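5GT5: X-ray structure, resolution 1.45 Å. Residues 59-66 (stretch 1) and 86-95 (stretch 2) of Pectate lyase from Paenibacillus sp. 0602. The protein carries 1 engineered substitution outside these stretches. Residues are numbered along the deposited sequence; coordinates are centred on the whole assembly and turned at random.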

# COMPACT_ATOMS: atom_id res chain seq x y z
N ASN A 59 5.67 18.69 -25.73
CA ASN A 59 4.68 18.42 -26.77
C ASN A 59 4.82 16.97 -27.15
O ASN A 59 5.77 16.58 -27.86
CB ASN A 59 4.96 19.34 -27.95
CG ASN A 59 4.75 20.77 -27.58
OD1 ASN A 59 3.67 21.12 -27.14
ND2 ASN A 59 5.79 21.59 -27.67
N LEU A 60 3.91 16.15 -26.64
CA LEU A 60 4.14 14.71 -26.58
C LEU A 60 3.25 13.88 -27.51
O LEU A 60 3.09 12.67 -27.34
CB LEU A 60 4.00 14.24 -25.11
CG LEU A 60 4.94 14.90 -24.11
CD1 LEU A 60 4.64 14.41 -22.70
CD2 LEU A 60 6.41 14.61 -24.49
N GLY A 61 2.67 14.52 -28.53
CA GLY A 61 1.87 13.77 -29.48
C GLY A 61 2.67 12.78 -30.31
O GLY A 61 3.84 13.02 -30.62
N TRP A 62 2.03 11.67 -30.67
CA TRP A 62 2.73 10.55 -31.32
C TRP A 62 3.42 10.96 -32.63
O TRP A 62 4.48 10.42 -32.94
CB TRP A 62 1.74 9.42 -31.56
CG TRP A 62 2.34 8.18 -32.08
CD1 TRP A 62 2.24 7.70 -33.35
CD2 TRP A 62 3.13 7.24 -31.34
NE1 TRP A 62 2.91 6.50 -33.45
CE2 TRP A 62 3.46 6.20 -32.22
CE3 TRP A 62 3.58 7.17 -30.01
CZ2 TRP A 62 4.24 5.11 -31.83
CZ3 TRP A 62 4.33 6.08 -29.63
CH2 TRP A 62 4.65 5.06 -30.53
N ASN A 63 2.83 11.90 -33.38
CA ASN A 63 3.44 12.36 -34.64
C ASN A 63 4.47 13.48 -34.53
O ASN A 63 5.12 13.82 -35.52
CB ASN A 63 2.35 12.81 -35.63
CG ASN A 63 1.35 11.73 -35.91
OD1 ASN A 63 1.69 10.55 -35.94
ND2 ASN A 63 0.10 12.13 -36.13
N GLU A 64 4.62 14.09 -33.35
CA GLU A 64 5.56 15.18 -33.21
C GLU A 64 6.80 14.83 -32.42
O GLU A 64 7.78 15.60 -32.41
CB GLU A 64 4.89 16.42 -32.59
CG GLU A 64 4.31 16.17 -31.20
CD GLU A 64 3.58 17.36 -30.62
OE1 GLU A 64 3.65 18.48 -31.18
OE2 GLU A 64 2.91 17.14 -29.55
N ILE A 65 6.76 13.73 -31.69
CA ILE A 65 7.90 13.34 -30.87
C ILE A 65 8.99 12.70 -31.72
O ILE A 65 8.73 12.23 -32.83
CB ILE A 65 7.49 12.40 -29.71
CG1 ILE A 65 6.92 11.08 -30.25
CG2 ILE A 65 6.51 13.15 -28.81
CD1 ILE A 65 6.41 10.07 -29.18
N PRO A 66 10.23 12.70 -31.20
CA PRO A 66 11.29 12.04 -31.98
C PRO A 66 11.01 10.56 -32.17
O PRO A 66 10.36 9.93 -31.31
CB PRO A 66 12.54 12.25 -31.11
CG PRO A 66 12.26 13.43 -30.31
CD PRO A 66 10.76 13.43 -30.04
N LEU A 86 -4.49 18.52 -33.20
CA LEU A 86 -4.21 17.15 -32.80
C LEU A 86 -4.11 16.21 -33.99
O LEU A 86 -3.41 15.20 -33.92
CB LEU A 86 -5.26 16.68 -31.77
CG LEU A 86 -5.32 17.50 -30.48
CD1 LEU A 86 -6.35 16.87 -29.54
CD2 LEU A 86 -3.96 17.50 -29.81
N LYS A 87 -4.81 16.53 -35.08
CA LYS A 87 -4.67 15.72 -36.29
C LYS A 87 -3.23 15.75 -36.82
O LYS A 87 -2.77 14.77 -37.41
CB LYS A 87 -5.67 16.16 -37.37
CG LYS A 87 -7.06 15.73 -37.03
CD LYS A 87 -8.16 16.30 -37.93
CE LYS A 87 -8.20 15.57 -39.25
NZ LYS A 87 -9.39 15.95 -40.08
N GLN A 88 -2.54 16.87 -36.60
CA GLN A 88 -1.13 17.00 -36.95
C GLN A 88 -0.21 16.39 -35.91
O GLN A 88 0.68 15.62 -36.25
CB GLN A 88 -0.76 18.46 -37.14
CG GLN A 88 -1.51 19.14 -38.28
CD GLN A 88 -1.23 20.64 -38.33
OE1 GLN A 88 -0.07 21.05 -38.37
NE2 GLN A 88 -2.28 21.45 -38.31
N THR A 89 -0.42 16.74 -34.64
CA THR A 89 0.51 16.30 -33.60
C THR A 89 0.38 14.84 -33.20
O THR A 89 1.36 14.25 -32.72
CB THR A 89 0.35 17.12 -32.32
OG1 THR A 89 -0.96 16.91 -31.78
CG2 THR A 89 0.55 18.58 -32.59
N GLY A 90 -0.81 14.28 -33.37
CA GLY A 90 -1.15 12.99 -32.82
C GLY A 90 -1.28 13.11 -31.31
O GLY A 90 -1.10 14.19 -30.72
N VAL A 91 -1.59 11.99 -30.69
CA VAL A 91 -1.81 11.91 -29.24
C VAL A 91 -1.16 10.61 -28.77
O VAL A 91 -1.34 9.56 -29.38
CB VAL A 91 -3.32 11.92 -28.91
CG1 VAL A 91 -3.56 11.69 -27.44
CG2 VAL A 91 -3.97 13.24 -29.36
N SER A 92 -0.39 10.69 -27.70
CA SER A 92 0.27 9.51 -27.13
C SER A 92 -0.39 9.08 -25.84
O SER A 92 -1.14 9.85 -25.20
CB SER A 92 1.73 9.82 -26.82
OG SER A 92 2.46 10.13 -28.02
N LYS A 93 -0.14 7.83 -25.47
CA LYS A 93 -0.43 7.33 -24.13
C LYS A 93 0.88 6.90 -23.51
O LYS A 93 1.61 6.10 -24.09
CB LYS A 93 -1.39 6.15 -24.16
CG LYS A 93 -1.74 5.68 -22.76
CD LYS A 93 -2.61 4.44 -22.76
CE LYS A 93 -4.05 4.82 -22.99
NZ LYS A 93 -4.94 3.62 -22.87
N ILE A 94 1.20 7.46 -22.34
CA ILE A 94 2.46 7.18 -21.65
C ILE A 94 2.14 6.37 -20.42
O ILE A 94 1.41 6.84 -19.54
CB ILE A 94 3.17 8.47 -21.27
CG1 ILE A 94 3.42 9.35 -22.51
CG2 ILE A 94 4.46 8.12 -20.56
CD1 ILE A 94 3.74 10.79 -22.22
N THR A 95 2.65 5.14 -20.38
CA THR A 95 2.31 4.22 -19.29
C THR A 95 3.47 4.05 -18.32
O THR A 95 4.50 3.47 -18.69
CB THR A 95 1.88 2.84 -19.82
OG1 THR A 95 0.72 3.00 -20.65
CG2 THR A 95 1.49 1.93 -18.66

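Two hydrogen bonds join these stretches, and both use a backbone carbonyl as acceptor. The shorter runs from Ser-92 OG to Leu-60 O at 2.7 Å. Ser-92 opens the strand with its CA-to-CB bond pointing toward the other stretch, and with chi1 in the m well its hydroxyl reaches a carbonyl in a segment that has no regular helix or strand. The second bond is backbone to backbone: Asn-63 N donates to Thr-89 O at 2.8 Å, with a somewhat bent N-H...acceptor angle of 133°.

Thr-89 O lies at the end of the helix, where a carbonyl is free to serve partners beyond the helix itself. The loop of stretch 1 curls around it. Besides the bond from Asn-63, Gly-61 CA makes a CA-H...O contact with Thr-89 O at 3.3 Å, and Glu-64 N lies 3.3 Å from Thr-89 O. Proximity alone does not make a bond here: Trp-62 N is 3.4 Å from Thr-89 O and 3.1 Å from Ser-92 OG, yet its N-H is poorly aimed at both.

The curl is held from within. Gly-61 O accepts from Glu-64 N at 3.0 Å and from Ile-65 N at 3.2 Å, while Glu-64 OE2 reaches back to accept a hydrogen bond from Gly-61 N at 2.8 Å. That side chain thus braces its own loop, and its other carboxylate oxygen, OE1, comes within 3.4 Å of Thr-89 CG2.

Two glycines let the backbones come this close. Gly-61 and Val-91 form the nearest CA pair, 4.1 Å apart, and Gly-61 CA makes a further CA-H...O contact with Gly-90 O at 3.2 Å. An ideal CB on Gly-61 would fall 2.3 Å from Gly-90 O and 2.4 Å from Thr-89 O, clashing with both. Gly-90 has two reasons to be bare: it leaves the helix with positive phi (71°), which favours glycine, and an ideal CB would point toward stretch 1 and clash with Asn-63 N at 2.9 Å. On the helix side, the turn is tied by Gly-90 N to Leu-86 O at 2.8 Å and by Thr-89 OG1 donating to Gly-90 O at 2.9 Å.

Farther out, side chains fill in around these backbone contacts. Asn-63 points toward the helix end and sets its CB 3.3 Å from Gln-88 O. Trp-62 starts sideways and leads its indole away from stretch 2, so what meets Ser-92 is the near end of the side chain, with CB 3.7 Å from OG; the hydroxyl sits at the ring's edge, near its plane. In the strand, the CA-to-CB bonds of Ser-92 and Ile-94 point toward stretch 1, and that of Lys-93 points away, as does that of Val-91 just before it, the alternation expected of extended backbone. Ile-94 supplies the apolar contact, its CD1 meeting Leu-60 CD1 at 3.8 Å. Leu-60 therefore contributes twice, offering its carbonyl to a serine and its side chain to an isoleucine two residues along.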